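Local coordinates for protein RTX-adhesin (Marinomonas primoryensis, PDB 5IRB) that probably helps retain a giant calcium-binding adhesin on the surface of its Antarctic bacterium, which the adhesin attaches to diatoms and ice, at residues S4-N9 / A92-T97. Residues are numbered along the deposited sequence; the frame is centred on the assembly and turned at random.
Sequences SPLLIN and AGQQGT
At one end of the first beta-sandwich domain of this chain, the run 4-9, leading into strand 8-12, lies beside 92-97, where strand 95-106 begins. The two strands belong to different sheets, so the contact bridges the edge of the sandwich; the touching parts head roughly the same way, 40° apart. One direct backbone bond joins them: Leu6 N donates almost straight to Gln95 O at 2.6 Å, from above the carbonyl plane. Pro5 has no N-H to offer, and its CA makes a bent CA-H...O contact with the same oxygen. On either side of this bond along the chains a water bridges the backbones. One water donates to Ser4 O and accepts from Gln95 N; a second links Ile8 N to Thr97 O.

Leu6, buried, suits the inward position: its CD1 lies 3.4 Å from Gln94 O, and CG packs on Gln94 CB at 3.8 Å, the two side chains crossing at about a right angle. It also touches Val88 of strand 81-89. Ile8 follows, setting CD1 3.7 Å from Gly96 O and touching Val86 and Val88. Between them Gly96 lets the chains close in, its CA 3.3 Å from Leu6 O; a CB here would clash with that oxygen.

Gln94 reaches across to Ser4, about level with it. Its CG stands beside the backbone N (chi1 -70°) and the chain runs extended beyond it, while Asn90 ND2 holds OE1. NE2 donates to Ser4 O at 2.9 Å, the acceptor lying within 6° of the Gln94 amide plane.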
# COMPACT_ATOMS: atom_id res chain seq x y z
N SER A 4 -42.72 -56.58 10.03
CA SER A 4 -41.76 -55.77 10.80
C SER A 4 -41.51 -54.37 10.27
O SER A 4 -41.77 -54.10 9.11
CB SER A 4 -40.42 -56.50 10.91
OG SER A 4 -39.88 -56.81 9.64
N PRO A 5 -41.09 -53.45 11.17
CA PRO A 5 -40.68 -52.13 10.67
C PRO A 5 -39.48 -52.32 9.76
O PRO A 5 -38.66 -53.19 10.04
CB PRO A 5 -40.27 -51.36 11.94
CG PRO A 5 -40.29 -52.33 13.06
CD PRO A 5 -41.02 -53.58 12.63
N LEU A 6 -39.32 -51.52 8.72
CA LEU A 6 -38.10 -51.64 7.94
C LEU A 6 -36.93 -50.93 8.62
O LEU A 6 -37.11 -49.85 9.17
CB LEU A 6 -38.31 -51.08 6.53
CG LEU A 6 -39.40 -51.78 5.73
CD1 LEU A 6 -39.81 -50.98 4.52
CD2 LEU A 6 -38.95 -53.19 5.36
N LEU A 7 -35.77 -51.58 8.64
CA LEU A 7 -34.57 -50.99 9.23
C LEU A 7 -33.71 -50.35 8.11
O LEU A 7 -33.15 -51.06 7.27
CB LEU A 7 -33.79 -52.02 10.04
CG LEU A 7 -34.72 -52.65 11.11
CD1 LEU A 7 -34.01 -53.67 11.99
CD2 LEU A 7 -35.43 -51.58 11.98
N ILE A 8 -33.65 -49.02 8.09
CA ILE A 8 -32.84 -48.29 7.11
C ILE A 8 -31.87 -47.27 7.71
O ILE A 8 -31.98 -46.88 8.86
CB ILE A 8 -33.75 -47.54 6.12
CG1 ILE A 8 -34.77 -46.72 6.91
CG2 ILE A 8 -34.47 -48.52 5.20
CD1 ILE A 8 -35.54 -45.75 6.08
N ASN A 9 -30.92 -46.85 6.87
CA ASN A 9 -29.91 -45.88 7.24
C ASN A 9 -29.91 -44.74 6.21
O ASN A 9 -29.95 -44.99 5.01
CB ASN A 9 -28.53 -46.54 7.32
CG ASN A 9 -27.50 -45.67 8.02
OD1 ASN A 9 -27.42 -45.65 9.25
ND2 ASN A 9 -26.70 -44.94 7.24
N ALA A 92 -44.89 -54.90 0.05
CA ALA A 92 -45.89 -55.37 1.02
C ALA A 92 -46.52 -54.28 1.90
O ALA A 92 -47.42 -54.58 2.69
CB ALA A 92 -45.26 -56.42 1.92
N GLY A 93 -46.07 -53.03 1.77
CA GLY A 93 -46.63 -51.95 2.57
C GLY A 93 -45.98 -51.81 3.95
O GLY A 93 -46.45 -51.05 4.79
N GLN A 94 -44.88 -52.53 4.17
CA GLN A 94 -44.04 -52.24 5.32
C GLN A 94 -43.40 -50.89 5.15
O GLN A 94 -43.11 -50.50 4.02
CB GLN A 94 -42.93 -53.28 5.49
CG GLN A 94 -43.39 -54.64 5.92
CD GLN A 94 -42.31 -55.65 5.74
OE1 GLN A 94 -42.17 -56.25 4.68
NE2 GLN A 94 -41.49 -55.83 6.78
N GLN A 95 -43.23 -50.16 6.25
CA GLN A 95 -42.46 -48.93 6.25
C GLN A 95 -41.29 -48.91 7.23
O GLN A 95 -41.21 -49.76 8.14
CB GLN A 95 -43.38 -47.75 6.53
CG GLN A 95 -44.52 -47.68 5.59
CD GLN A 95 -45.24 -46.37 5.69
OE1 GLN A 95 -45.25 -45.73 6.74
NE2 GLN A 95 -45.85 -45.95 4.59
N GLY A 96 -40.40 -47.94 7.04
CA GLY A 96 -39.26 -47.72 7.92
C GLY A 96 -38.90 -46.24 7.91
O GLY A 96 -39.12 -45.56 6.91
N THR A 97 -38.39 -45.74 9.03
CA THR A 97 -37.95 -44.36 9.14
C THR A 97 -36.50 -44.29 9.60
O THR A 97 -36.03 -45.18 10.30
CB THR A 97 -38.82 -43.56 10.12
OG1 THR A 97 -38.80 -44.23 11.40
CG2 THR A 97 -40.26 -43.50 9.64
O HOH W 1 -43.59 -51.92 8.48
O HOH W 2 -34.74 -47.40 10.58